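LAE5 (PDB 5JD3) probably hydrolyses ester bonds as a lake-metagenome esterase of the GDSL-like lipase/acylhydrolase family. Local coordinates at residues Asn64-Phe68 with Ala69-Glu73; Ala108-Ile111 with Gly112-Asp115. All coordinates share one frame; numbering follows the deposited sequence.

Interaction 1. Residues Asn64-Phe68 with Ala69-Glu73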
ATOM      1  N   ASN A  64     -11.131  -1.089  -6.907  1.00 26.21           N
ATOM      2  CA  ASN A  64     -12.551  -0.794  -6.782  1.00 24.74           C
ATOM      3  C   ASN A  64     -13.317  -1.134  -8.058  1.00 26.04           C
ATOM      4  O   ASN A  64     -14.404  -1.708  -8.006  1.00 30.26           O
ATOM      5  CB  ASN A  64     -12.755   0.678  -6.420  1.00 24.49           C
ATOM      6  CG  ASN A  64     -14.191   0.997  -6.058  1.00 26.50           C
ATOM      7  OD1 ASN A  64     -14.645   0.694  -4.954  1.00 30.88           O
ATOM      8  ND2 ASN A  64     -14.912   1.617  -6.983  1.00 23.82           N
ATOM      9  N   ALA A  65     -12.739  -0.784  -9.202  1.00 23.32           N
ATOM     10  CA  ALA A  65     -13.353  -1.073 -10.493  1.00 24.11           C
ATOM     11  C   ALA A  65     -13.385  -2.574 -10.761  1.00 28.06           C
ATOM     12  O   ALA A  65     -14.398  -3.115 -11.202  1.00 31.28           O
ATOM     13  CB  ALA A  65     -12.610  -0.352 -11.607  1.00 18.78           C
ATOM     14  N   HIS A  66     -12.264  -3.236 -10.489  1.00 28.73           N
ATOM     15  CA  HIS A  66     -12.124  -4.673 -10.696  1.00 28.14           C
ATOM     16  C   HIS A  66     -13.135  -5.467  -9.876  1.00 29.41           C
ATOM     17  O   HIS A  66     -13.805  -6.362 -10.392  1.00 32.78           O
ATOM     18  CB  HIS A  66     -10.699  -5.113 -10.346  1.00 26.89           C
ATOM     19  CG  HIS A  66     -10.462  -6.587 -10.472  1.00 30.04           C
ATOM     20  ND1 HIS A  66      -9.716  -7.135 -11.493  1.00 32.28           N
ATOM     21  CD2 HIS A  66     -10.851  -7.625  -9.693  1.00 29.52           C
ATOM     22  CE1 HIS A  66      -9.662  -8.446 -11.343  1.00 31.94           C
ATOM     23  NE2 HIS A  66     -10.347  -8.769 -10.260  1.00 29.98           N
ATOM     24  N   LEU A  67     -13.238  -5.134  -8.594  1.00 27.66           N
ATOM     25  CA  LEU A  67     -14.116  -5.856  -7.680  1.00 26.80           C
ATOM     26  C   LEU A  67     -15.589  -5.647  -8.017  1.00 27.21           C
ATOM     27  O   LEU A  67     -16.396  -6.564  -7.884  1.00 31.36           O
ATOM     28  CB  LEU A  67     -13.836  -5.435  -6.237  1.00 25.90           C
ATOM     29  CG  LEU A  67     -12.466  -5.865  -5.702  1.00 26.38           C
ATOM     30  CD1 LEU A  67     -12.117  -5.124  -4.420  1.00 24.64           C
ATOM     31  CD2 LEU A  67     -12.425  -7.372  -5.486  1.00 25.64           C
ATOM     32  N   PHE A  68     -15.937  -4.442  -8.456  1.00 23.26           N
ATOM     33  CA  PHE A  68     -17.310  -4.151  -8.853  1.00 24.84           C
ATOM     34  C   PHE A  68     -17.691  -4.868 -10.143  1.00 28.37           C
ATOM     35  O   PHE A  68     -18.771  -5.443 -10.245  1.00 32.32           O
ATOM     36  CB  PHE A  68     -17.522  -2.644  -9.024  1.00 28.06           C
ATOM     37  CG  PHE A  68     -18.043  -1.960  -7.792  1.00 29.77           C
ATOM     38  CD1 PHE A  68     -19.274  -2.307  -7.262  1.00 28.83           C
ATOM     39  CD2 PHE A  68     -17.311  -0.960  -7.175  1.00 25.09           C
ATOM     40  CE1 PHE A  68     -19.760  -1.677  -6.131  1.00 28.48           C
ATOM     41  CE2 PHE A  68     -17.791  -0.325  -6.046  1.00 22.19           C
ATOM     42  CZ  PHE A  68     -19.018  -0.684  -5.523  1.00 24.94           C
ATOM     43  N   ALA A  69     -16.796  -4.833 -11.126  1.00 27.35           N
ATOM     44  CA  ALA A  69     -17.089  -5.381 -12.446  1.00 26.81           C
ATOM     45  C   ALA A  69     -17.138  -6.906 -12.451  1.00 24.55           C
ATOM     46  O   ALA A  69     -17.980  -7.501 -13.125  1.00 29.90           O
ATOM     47  CB  ALA A  69     -16.062  -4.890 -13.453  1.00 29.13           C
ATOM     48  N   ARG A  70     -16.238  -7.536 -11.703  1.00 24.69           N
ATOM     49  CA  ARG A  70     -16.137  -8.993 -11.702  1.00 28.64           C
ATOM     50  C   ARG A  70     -16.914  -9.637 -10.559  1.00 28.75           C
ATOM     51  O   ARG A  70     -17.351 -10.783 -10.668  1.00 30.63           O
ATOM     52  CB  ARG A  70     -14.674  -9.427 -11.627  1.00 29.86           C
ATOM     53  CG  ARG A  70     -13.848  -9.073 -12.849  1.00 28.69           C
ATOM     54  CD  ARG A  70     -12.446  -9.620 -12.691  1.00 33.44           C
ATOM     55  NE  ARG A  70     -11.547  -9.206 -13.765  1.00 34.76           N
ATOM     56  CZ  ARG A  70     -10.906 -10.051 -14.564  1.00 38.02           C
ATOM     57  NH1 ARG A  70     -11.065 -11.359 -14.412  1.00 38.26           N
ATOM     58  NH2 ARG A  70     -10.103  -9.591 -15.513  1.00 41.26           N
ATOM     59  N   PHE A  71     -17.075  -8.906  -9.462  1.00 27.29           N
ATOM     60  CA  PHE A  71     -17.831  -9.417  -8.323  1.00 27.16           C
ATOM     61  C   PHE A  71     -18.877  -8.421  -7.822  1.00 30.34           C
ATOM     62  O   PHE A  71     -18.782  -7.947  -6.690  1.00 34.41           O
ATOM     63  CB  PHE A  71     -16.883  -9.773  -7.172  1.00 26.21           C
ATOM     64  CG  PHE A  71     -15.764 -10.698  -7.564  1.00 30.75           C
ATOM     65  CD1 PHE A  71     -15.935 -12.072  -7.520  1.00 36.65           C
ATOM     66  CD2 PHE A  71     -14.537 -10.192  -7.964  1.00 29.50           C
ATOM     67  CE1 PHE A  71     -14.905 -12.925  -7.876  1.00 35.46           C
ATOM     68  CE2 PHE A  71     -13.504 -11.040  -8.322  1.00 31.33           C
ATOM     69  CZ  PHE A  71     -13.688 -12.407  -8.277  1.00 32.34           C
ATOM     70  N   PRO A  72     -19.881  -8.098  -8.660  1.00 31.98           N
ATOM     71  CA  PRO A  72     -20.930  -7.173  -8.215  1.00 32.61           C
ATOM     72  C   PRO A  72     -21.682  -7.691  -6.994  1.00 34.43           C
ATOM     73  O   PRO A  72     -22.107  -6.902  -6.151  1.00 32.63           O
ATOM     74  CB  PRO A  72     -21.867  -7.088  -9.426  1.00 35.34           C
ATOM     75  CG  PRO A  72     -21.051  -7.525 -10.586  1.00 33.89           C
ATOM     76  CD  PRO A  72     -20.092  -8.537 -10.051  1.00 33.42           C
ATOM     77  N   GLU A  73     -21.834  -9.009  -6.906  1.00 33.13           N
ATOM     78  CA  GLU A  73     -22.584  -9.633  -5.821  1.00 37.61           C
ATOM     79  C   GLU A  73     -21.890  -9.469  -4.473  1.00 32.76           C
ATOM     80  O   GLU A  73     -22.543  -9.433  -3.430  1.00 34.68           O
ATOM     81  CB  GLU A  73     -22.798 -11.125  -6.100  1.00 51.90           C
ATOM     82  CG  GLU A  73     -22.768 -11.527  -7.569  1.00 60.48           C
ATOM     83  CD  GLU A  73     -21.360 -11.791  -8.078  1.00 63.76           C
ATOM     84  OE1 GLU A  73     -20.580 -12.451  -7.361  1.00 64.09           O
ATOM     85  OE2 GLU A  73     -21.040 -11.353  -9.202  1.00 63.27           O
TER
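His-66 and Arg-70 meet one helical turn apart in the last turn of helix 59-70, where backbone bonds hold the helix to its end and the chain then breaks away. Ala-69 N donates to Ala-65 O at 3.0 Å, and Arg-70 N donates to His-66 O in much the same way. The last bond is more bent: Phe-71 N lies 2.9 Å from Leu-67 O but above the carbonyl plane, with an N-H...O angle of 135°, as Phe-71 leaves helical geometry. Next comes Pro-72, which suits a helix terminus because its nitrogen has no hydrogen to offer Phe-68 O.

With CG anti to the backbone N (chi1 178°), the His-66 ring reaches along the helix surface to the Arg-70 chain. Arg-70 CD sits over one ring face in a CH-pi contact, 3.6 Å from the centroid. The guanidinium continues past the ring, nearly parallel to it (9°), with NE 3.2 Å from His-66 CE1. The polar ends turn to the C-terminal tail: His-66 NE2 hydrogen-bonds to Cys-235 O, and Arg-70 NH1 to Ser-238 OG. Leu-67, an apolar branched chain, suits its buried place by packing against Leu-230 and Leu-78, with CD2 4.3 Å from Phe-71 CD2, while Pro-72 CG rests 3.1 Å from Phe-68 O.

Interaction 2. Residues Ala108-Ile111 with Gly112-Asp115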
ATOM      1  N   ALA A 108      -6.014  -2.410   4.663  1.00 24.29           N
ATOM      2  CA  ALA A 108      -4.837  -2.624   3.834  1.00 23.33           C
ATOM      3  C   ALA A 108      -3.885  -1.448   3.999  1.00 28.99           C
ATOM      4  O   ALA A 108      -4.288  -0.292   3.876  1.00 25.58           O
ATOM      5  CB  ALA A 108      -5.228  -2.803   2.378  1.00 24.85           C
ATOM      6  N   MET A 109      -2.624  -1.741   4.291  1.00 30.91           N
ATOM      7  CA  MET A 109      -1.644  -0.686   4.503  1.00 32.28           C
ATOM      8  C   MET A 109      -0.420  -0.853   3.614  1.00 35.56           C
ATOM      9  O   MET A 109       0.157  -1.937   3.519  1.00 36.17           O
ATOM     10  CB  MET A 109      -1.219  -0.637   5.972  1.00 30.42           C
ATOM     11  CG  MET A 109      -0.055   0.301   6.247  1.00 29.53           C
ATOM     12  SD  MET A 109       0.175   0.631   8.003  1.00 49.66           S
ATOM     13  CE  MET A 109       0.042  -1.021   8.677  1.00 23.57           C
ATOM     14  N   MET A 110      -0.039   0.236   2.957  1.00 31.93           N
ATOM     15  CA  MET A 110       1.168   0.263   2.149  1.00 31.01           C
ATOM     16  C   MET A 110       1.987   1.500   2.488  1.00 30.73           C
ATOM     17  O   MET A 110       1.620   2.619   2.131  1.00 33.50           O
ATOM     18  CB  MET A 110       0.825   0.241   0.663  1.00 28.19           C
ATOM     19  CG  MET A 110       2.024   0.459  -0.225  1.00 30.85           C
ATOM     20  SD  MET A 110       1.622   0.400  -1.972  1.00 67.04           S
ATOM     21  CE  MET A 110       3.089   1.169  -2.628  1.00 49.54           C
ATOM     22  N   ILE A 111       3.098   1.292   3.186  1.00 28.61           N
ATOM     23  CA  ILE A 111       3.917   2.401   3.651  1.00 28.19           C
ATOM     24  C   ILE A 111       5.385   1.984   3.718  1.00 29.88           C
ATOM     25  O   ILE A 111       5.698   0.811   3.930  1.00 29.60           O
ATOM     26  CB  ILE A 111       3.434   2.904   5.035  1.00 17.24           C
ATOM     27  CG1 ILE A 111       3.941   4.321   5.312  1.00 17.23           C
ATOM     28  CG2 ILE A 111       3.821   1.928   6.144  1.00 16.85           C
ATOM     29  CD1 ILE A 111       3.300   5.374   4.434  1.00 19.50           C
ATOM     30  N   GLY A 112       6.286   2.940   3.511  1.00 26.54           N
ATOM     31  CA  GLY A 112       7.707   2.654   3.564  1.00 29.13           C
ATOM     32  C   GLY A 112       8.520   3.328   2.475  1.00 31.77           C
ATOM     33  O   GLY A 112       9.715   3.567   2.650  1.00 32.29           O
ATOM     34  N   ILE A 113       7.877   3.633   1.352  1.00 27.16           N
ATOM     35  CA  ILE A 113       8.564   4.246   0.219  1.00 26.82           C
ATOM     36  C   ILE A 113       9.190   5.586   0.598  1.00 28.22           C
ATOM     37  O   ILE A 113      10.389   5.791   0.409  1.00 28.79           O
ATOM     38  CB  ILE A 113       7.613   4.449  -0.977  1.00 24.68           C
ATOM     39  CG1 ILE A 113       7.254   3.100  -1.603  1.00 27.41           C
ATOM     40  CG2 ILE A 113       8.251   5.351  -2.023  1.00 26.87           C
ATOM     41  CD1 ILE A 113       6.397   3.212  -2.845  1.00 30.52           C
ATOM     42  N   ASN A 114       8.380   6.490   1.140  1.00 21.06           N
ATOM     43  CA  ASN A 114       8.875   7.794   1.565  1.00 24.86           C
ATOM     44  C   ASN A 114       9.823   7.678   2.752  1.00 29.77           C
ATOM     45  O   ASN A 114      10.739   8.484   2.906  1.00 34.30           O
ATOM     46  CB  ASN A 114       7.709   8.720   1.912  1.00 21.96           C
ATOM     47  CG  ASN A 114       6.888   9.098   0.697  1.00 22.07           C
ATOM     48  OD1 ASN A 114       7.430   9.341  -0.382  1.00 25.16           O
ATOM     49  ND2 ASN A 114       5.573   9.146   0.864  1.00 18.99           N
ATOM     50  N   ASP A 115       9.594   6.669   3.587  1.00 30.00           N
ATOM     51  CA  ASP A 115      10.473   6.388   4.716  1.00 34.51           C
ATOM     52  C   ASP A 115      11.889   6.100   4.229  1.00 35.41           C
ATOM     53  O   ASP A 115      12.870   6.504   4.852  1.00 37.40           O
ATOM     54  CB  ASP A 115       9.943   5.204   5.528  1.00 37.75           C
ATOM     55  CG  ASP A 115       8.503   5.395   5.963  1.00 38.03           C
ATOM     56  OD1 ASP A 115       8.254   5.479   7.184  1.00 38.05           O
ATOM     57  OD2 ASP A 115       7.620   5.467   5.082  1.00 36.76           O
TER
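Between Ile-111 and Gly-112 the chain passes from extended to turned: Ile-111 keeps strand-like angles, whereas Gly-112 has phi 138° and psi -26° and occupies the N-cap position just before helix 113-121. A glycine fits because any CB would lie about 2.3 Å from Ile-111 O, a clash. That carbonyl oxygen accepts a hydrogen bond from Tyr-135 OH.

Met-110 stretches along one side of the bend, and its flexible, extended chain brings CE to 3.9 Å from CD1 of the stiffer Ile-113, bridging from the strand to the first helical turn. This is the strand-to-helix junction of a beta-alpha unit in the parallel sheet, and Gly-112 to Asp-115 match the GxND block of SGNH hydrolases, whose asparagine, here Asn-114, commonly lines the oxyanion hole. Its ND2 is held by Asn-86 O.

On the other side, Ile-111 has CG1 anti to its own nitrogen (chi1 -161°), which brings that branch beside the following peptide, 3.3 Å from Gly-112 N. The same CG1 passes 3.9 Å from Asp-115 OD2, the two side chains crossing at about a right angle. Ile-111 also packs on Leu-91 and Leu-139 of the flanking helices. Cut back to an alanine here, the side chain would end at CB, which is likely to open a gap beside Asp-115 OD2 and cost both leucines part of their packing. Asp-115 OD1 takes a hydrogen bond from Val-88 N.

Interaction 1 comes first along the chain and sits at the periphery, its centre about 20 Å from the centre of the chain, against about 6 Å for the centre of interaction 2. Their centres are about 25 Å apart, with nearest atoms about 10 Å apart and no touch. Helix 59-70 leads to one of the two outermost strands, 77-82, while residues 108-115 run from the middle strand, 106-110, of the same parallel sheet into helix 113-121; strand 29-34 lies between these two strands. Only interaction 2 approaches the likely active site: Ile-113 lies near, without touching, the probable triad of Ser-36, His-216 and Asp-213. Interaction 1 instead has a bound PEG about 8 Å from the Ala-65 side chain.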